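Local atomic coordinates of enoyl-CoA hydratase (Mycolicibacterium smegmatis, PDB entry 7MCM), a protein that probably catalyses the reversible hydration of enoyl-CoA thioesters to 3-hydroxyacyl-CoA in fatty acid metabolism. Residues V43-N47 with A101-V107; L130-S136 with V188-D194. All coordinates share one frame; numbering follows the deposited sequence. Where two conformers were deposited one is given.

Interaction 1: residues V43-N47 with A101-V107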
loop_
_atom_site.group_PDB
_atom_site.type_symbol
_atom_site.label_atom_id
_atom_site.label_comp_id
_atom_site.label_asym_id
_atom_site.label_seq_id
_atom_site.Cartn_x
_atom_site.Cartn_y
_atom_site.Cartn_z
ATOM N N VAL B 43 4.710 18.486 -22.018
ATOM C CA VAL B 43 5.368 17.699 -20.978
ATOM C C VAL B 43 6.512 16.887 -21.571
ATOM O O VAL B 43 7.627 16.872 -21.038
ATOM C CB VAL B 43 4.352 16.800 -20.248
ATOM C CG1 VAL B 43 5.081 15.759 -19.376
ATOM C CG2 VAL B 43 3.455 17.649 -19.370
ATOM N N ASP B 44 6.253 16.191 -22.680
ATOM C CA ASP B 44 7.301 15.374 -23.275
ATOM C C ASP B 44 8.479 16.225 -23.747
ATOM O O ASP B 44 9.636 15.795 -23.659
ATOM C CB ASP B 44 6.733 14.536 -24.421
ATOM C CG ASP B 44 5.836 13.420 -23.923
ATOM O OD1 ASP B 44 5.847 13.168 -22.698
ATOM O OD2 ASP B 44 5.133 12.794 -24.741
ATOM N N ALA B 45 8.205 17.424 -24.270
ATOM C CA ALA B 45 9.289 18.281 -24.742
ATOM C C ALA B 45 10.085 18.853 -23.577
ATOM O O ALA B 45 11.308 19.002 -23.667
ATOM C CB ALA B 45 8.738 19.406 -25.615
ATOM N N ALA B 46 9.409 19.192 -22.483
ATOM C CA ALA B 46 10.115 19.714 -21.319
ATOM C C ALA B 46 10.973 18.633 -20.670
ATOM O O ALA B 46 12.108 18.901 -20.263
ATOM C CB ALA B 46 9.113 20.308 -20.326
ATOM N N ASN B 47 10.463 17.399 -20.588
ATOM C CA ASN B 47 11.283 16.295 -20.092
ATOM C C ASN B 47 12.530 16.099 -20.942
ATOM O O ASN B 47 13.608 15.799 -20.417
ATOM C CB ASN B 47 10.485 14.995 -20.076
ATOM C CG ASN B 47 9.483 14.945 -18.953
ATOM O OD1 ASN B 47 9.560 15.729 -18.004
ATOM N ND2 ASN B 47 8.525 14.028 -19.057
ATOM N N ALA B 101 -0.157 13.084 -17.607
ATOM C CA ALA B 101 0.968 13.847 -18.147
ATOM C C ALA B 101 1.753 14.529 -17.030
ATOM O O ALA B 101 2.992 14.471 -16.994
ATOM C CB ALA B 101 0.469 14.864 -19.175
ATOM N N LEU B 102 1.048 15.159 -16.086
ATOM C CA LEU B 102 1.737 15.818 -14.983
ATOM C C LEU B 102 2.472 14.807 -14.124
ATOM O O LEU B 102 3.523 15.123 -13.553
ATOM C CB LEU B 102 0.732 16.615 -14.155
ATOM C CG LEU B 102 0.584 18.061 -14.609
ATOM C CD1 LEU B 102 -0.420 18.756 -13.731
ATOM C CD2 LEU B 102 1.940 18.775 -14.584
ATOM N N GLN B 103 1.951 13.577 -14.052
ATOM C CA GLN B 103 2.609 12.517 -13.299
ATOM C C GLN B 103 3.936 12.126 -13.912
ATOM O O GLN B 103 4.829 11.677 -13.192
ATOM C CB GLN B 103 1.718 11.275 -13.229
ATOM C CG GLN B 103 0.647 11.285 -12.154
ATOM C CD GLN B 103 1.237 11.405 -10.757
ATOM O OE1 GLN B 103 1.150 12.453 -10.109
ATOM N NE2 GLN B 103 1.841 10.313 -10.282
ATOM N N ARG B 104 4.071 12.226 -15.229
ATOM C CA ARG B 104 5.340 11.903 -15.857
ATOM C C ARG B 104 6.189 13.140 -16.125
ATOM O O ARG B 104 7.313 13.007 -16.628
ATOM C CB ARG B 104 5.111 11.097 -17.143
ATOM C CG ARG B 104 4.619 11.908 -18.308
ATOM C CD ARG B 104 4.589 11.104 -19.617
ATOM N NE ARG B 104 4.117 11.943 -20.716
ATOM C CZ ARG B 104 2.836 12.107 -21.025
ATOM N NH1 ARG B 104 1.878 11.464 -20.373
ATOM N NH2 ARG B 104 2.506 12.941 -22.011
ATOM N N CYS B 105 5.703 14.331 -15.766
ATOM C CA CYS B 105 6.493 15.549 -15.926
ATOM C C CYS B 105 7.608 15.598 -14.892
ATOM O O CYS B 105 7.340 15.662 -13.684
ATOM C CB CYS B 105 5.611 16.785 -15.798
ATOM S SG CYS B 105 6.488 18.326 -16.188
ATOM N N GLU B 106 8.855 15.635 -15.373
ATOM C CA GLU B 106 10.017 15.591 -14.498
ATOM C C GLU B 106 10.381 16.944 -13.911
ATOM O O GLU B 106 11.188 16.994 -12.978
ATOM C CB GLU B 106 11.230 15.049 -15.243
ATOM C CG GLU B 106 10.990 13.733 -15.911
ATOM C CD GLU B 106 12.208 13.275 -16.675
ATOM O OE1 GLU B 106 13.286 13.903 -16.520
ATOM O OE2 GLU B 106 12.086 12.287 -17.434
ATOM N N VAL B 107 9.853 18.037 -14.447
ATOM C CA VAL B 107 10.244 19.343 -13.929
ATOM C C VAL B 107 9.138 19.854 -13.014
ATOM O O VAL B 107 7.957 19.540 -13.228
ATOM C CB VAL B 107 10.570 20.337 -15.064
ATOM C CG1 VAL B 107 11.431 19.666 -16.147
ATOM C CG2 VAL B 107 9.336 20.915 -15.657
#
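Val43 and Asn47, one helical turn apart, lie against Cys105 and Glu106: Val43 CA is 5.6 Å from Cys105 CA, and Asn47 CA is 5.8 Å from Glu106 CA. Asn47 shows how one side-chain amide can hold a departing backbone by both its ends. Its OD1 accepts a nearly straight bond from Glu106 N (2.7 Å, 169°), while its ND2 donates to Arg104 O at 2.9 Å, arriving from above that carbonyl's plane. The Glu106 carboxylate stacks on this amide, the two planes 25° apart. Val43 has CG1 anti to the backbone N (chi1 168°), which brings that methyl against Ala101 O and within 3.8 Å of Cys105 CB; CG2 reaches Ala101 CB. At the exposed margin the Arg104 chain, extended from CG to NE, brings the guanidinium edge to Asp44. NE meets the syn side of OD1 at 2.9 Å in a salt bridge, and NH2 adds a weak bond to the same oxygen. Arg104 NH2 also pairs with Asp40, so two carboxylates of helix 33-48 share this arginine. The contact thus joins that helix to the segment leading into strand 109-113, with Trp19 of strand 16-21 against Val43 and Arg217 of helix 213-226 bridging Glu106 and Asn47 O.

Interaction 2: residues L130-S136 with V188-D194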
loop_
_atom_site.group_PDB
_atom_site.type_symbol
_atom_site.label_atom_id
_atom_site.label_comp_id
_atom_site.label_asym_id
_atom_site.label_seq_id
_atom_site.Cartn_x
_atom_site.Cartn_y
_atom_site.Cartn_z
ATOM N N LEU B 130 3.218 23.607 -6.879
ATOM C CA LEU B 130 3.095 24.818 -6.076
ATOM C C LEU B 130 2.012 25.665 -6.705
ATOM O O LEU B 130 1.902 25.698 -7.931
ATOM C CB LEU B 130 4.406 25.635 -6.046
ATOM C CG LEU B 130 5.609 25.010 -5.359
ATOM C CD1 LEU B 130 6.825 25.884 -5.489
ATOM C CD2 LEU B 130 5.239 24.861 -3.909
ATOM N N ARG B 131 1.223 26.354 -5.878
ATOM C CA ARG B 131 0.219 27.284 -6.374
ATOM C C ARG B 131 0.424 28.654 -5.755
ATOM O O ARG B 131 0.663 28.770 -4.551
ATOM C CB ARG B 131 -1.196 26.821 -6.061
ATOM C CG ARG B 131 -1.732 25.744 -6.967
ATOM C CD ARG B 131 -2.743 24.884 -6.195
ATOM N NE ARG B 131 -2.114 24.209 -5.069
ATOM C CZ ARG B 131 -1.317 23.160 -5.208
ATOM N NH1 ARG B 131 -1.028 22.670 -6.409
ATOM N NH2 ARG B 131 -0.800 22.588 -4.125
ATOM N N ILE B 132 0.338 29.687 -6.594
ATOM C CA ILE B 132 0.160 31.060 -6.150
ATOM C C ILE B 132 -0.988 31.635 -6.969
ATOM O O ILE B 132 -1.304 31.144 -8.056
ATOM C CB ILE B 132 1.442 31.908 -6.312
ATOM C CG1 ILE B 132 1.812 32.030 -7.778
ATOM C CG2 ILE B 132 2.613 31.280 -5.578
ATOM C CD1 ILE B 132 3.030 32.915 -8.015
ATOM N N ALA B 133 -1.613 32.694 -6.445
ATOM C CA ALA B 133 -2.855 33.184 -7.033
ATOM C C ALA B 133 -2.899 34.700 -7.063
ATOM O O ALA B 133 -2.334 35.376 -6.197
ATOM C CB ALA B 133 -4.095 32.673 -6.275
ATOM N N ALA B 134 -3.590 35.221 -8.080
ATOM C CA ALA B 134 -4.000 36.618 -8.134
ATOM C C ALA B 134 -5.178 36.857 -7.198
ATOM O O ALA B 134 -5.953 35.946 -6.902
ATOM C CB ALA B 134 -4.408 37.020 -9.557
ATOM N N GLU B 135 -5.323 38.117 -6.761
ATOM C CA GLU B 135 -6.426 38.467 -5.873
ATOM C C GLU B 135 -7.786 38.196 -6.507
ATOM O O GLU B 135 -8.765 37.988 -5.785
ATOM C CB GLU B 135 -6.322 39.940 -5.445
ATOM C CG GLU B 135 -5.133 40.219 -4.518
ATOM C CD GLU B 135 -5.039 41.665 -4.062
ATOM O OE1 GLU B 135 -5.762 42.521 -4.614
ATOM O OE2 GLU B 135 -4.241 41.946 -3.145
ATOM N N SER B 136 -7.875 38.165 -7.832
ATOM C CA SER B 136 -9.149 37.897 -8.481
ATOM C C SER B 136 -9.361 36.417 -8.769
ATOM O O SER B 136 -10.410 36.043 -9.298
ATOM C CB SER B 136 -9.261 38.717 -9.772
ATOM O OG SER B 136 -8.281 38.321 -10.717
ATOM N N VAL B 188 -3.178 27.790 -1.809
ATOM C CA VAL B 188 -2.113 28.538 -2.468
ATOM C C VAL B 188 -1.141 29.047 -1.406
ATOM O O VAL B 188 -1.482 29.193 -0.229
ATOM C CB VAL B 188 -2.642 29.727 -3.303
ATOM C CG1 VAL B 188 -3.678 29.272 -4.316
ATOM C CG2 VAL B 188 -3.207 30.813 -2.390
ATOM N N ASN B 189 0.093 29.316 -1.847
ATOM C CA ASN B 189 1.166 29.765 -0.964
ATOM C C ASN B 189 1.239 31.278 -0.838
ATOM O O ASN B 189 1.769 31.782 0.157
ATOM C CB ASN B 189 2.520 29.259 -1.471
ATOM C CG ASN B 189 2.714 27.769 -1.259
ATOM O OD1 ASN B 189 1.818 27.075 -0.782
ATOM N ND2 ASN B 189 3.899 27.267 -1.624
ATOM N N GLU B 190 0.768 32.020 -1.836
ATOM C CA GLU B 190 0.736 33.467 -1.719
ATOM C C GLU B 190 -0.308 34.020 -2.679
ATOM O O GLU B 190 -0.667 33.396 -3.683
ATOM C CB GLU B 190 2.116 34.107 -1.966
ATOM C CG GLU B 190 2.794 33.717 -3.251
ATOM C CD GLU B 190 4.207 34.295 -3.403
ATOM O OE1 GLU B 190 4.487 35.370 -2.823
ATOM O OE2 GLU B 190 5.036 33.678 -4.111
ATOM N N VAL B 191 -0.835 35.185 -2.313
ATOM C CA VAL B 191 -1.836 35.892 -3.101
ATOM C C VAL B 191 -1.236 37.229 -3.493
ATOM O O VAL B 191 -0.749 37.971 -2.631
ATOM C CB VAL B 191 -3.153 36.081 -2.323
ATOM C CG1 VAL B 191 -4.115 36.978 -3.098
ATOM C CG2 VAL B 191 -3.785 34.735 -2.021
ATOM N N LEU B 192 -1.248 37.527 -4.789
ATOM C CA LEU B 192 -0.636 38.731 -5.320
ATOM C C LEU B 192 -1.681 39.549 -6.062
ATOM O O LEU B 192 -2.698 39.020 -6.523
ATOM C CB LEU B 192 0.532 38.367 -6.243
ATOM C CG LEU B 192 1.432 37.473 -5.380
ATOM C CD1 LEU B 192 1.632 36.089 -5.961
ATOM C CD2 LEU B 192 2.724 38.152 -5.043
ATOM N N SER B 193 -1.425 40.851 -6.172
ATOM C CA SER B 193 -2.249 41.659 -7.052
ATOM C C SER B 193 -2.150 41.112 -8.472
ATOM O O SER B 193 -1.184 40.435 -8.836
ATOM C CB SER B 193 -1.821 43.128 -7.014
ATOM O OG SER B 193 -0.619 43.325 -7.739
ATOM N N ASP B 194 -3.173 41.403 -9.277
ATOM C CA ASP B 194 -3.222 40.856 -10.628
ATOM C C ASP B 194 -1.947 41.181 -11.413
ATOM O O ASP B 194 -1.420 40.330 -12.140
ATOM C CB ASP B 194 -4.476 41.381 -11.335
ATOM C CG ASP B 194 -5.776 40.788 -10.748
ATOM O OD1 ASP B 194 -5.733 40.188 -9.653
ATOM O OD2 ASP B 194 -6.842 40.932 -11.370
HETATM O O HOH W 1 0.632 25.676 -3.083
HETATM O O HOH W 2 -2.886 40.157 -1.403
#
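Ala133 pairs with Val191, and Ala134 with Leu192, in a short parallel ladder that is tight from Arg131 to Ala134 and slackens toward Glu135 and Ser136. In the tight part, Ala133 N donates to Glu190 O at 3.0 Å and Ala133 O accepts from Leu192 N at 2.8 Å; Asn189 N extends the pattern to Arg131 O. Side chains alternate about it. On the face of Ala133, its CB and that of Arg131 both rest on Val188 CG1. On the other, Ile132 lies beside Glu190 in the conformer given, and Ile132 CD1 meets Leu192 CD1 at 4.0 Å. At the loose end Glu135 N makes only a weak bond to Leu192 O (128°), and Ser136 N a long, weak one of 3.5 Å to Asp194 OD1. Here the exposed Glu135, in one of its two conformers, lays CG across Val191 CG1 while a water links its OE2 to Val191 O. Strand 191-192 ends the six-stranded sheet within this chain, while strand 130-134 bonds on its far edge to strand 109-113. Helix 197-209 covers Ile132 and Leu192, helix 179-185 packs on Val188 and Val191, and Ala165 of a neighbouring subunit touches Leu130 and Arg131.

Two ways of closing a long excursion appear in one crotonase-like fold, and they follow each other in series without nesting or crossing. After strands 8-13 and 16-21 the chain enters helix 33-48; interaction 1 then closes a 53-residue loop that includes strand 54-59 and an unmodelled region, 70-92. Strand 109-113 follows directly, and after strand 116-118 and helix 120-127 the chain reaches strand 130-134, where interaction 2 opens. Its 51-residue loop is about half helical and returns as strand 191-192. Interaction 1 ties helix 33-48 to the chain around the end of helix 97-104 through side-chain-to-backbone bonds and a salt bridge, whereas interaction 2 adds a strand to the sheet. Their centres are 24 Å apart, on opposite sides of the chain's centre.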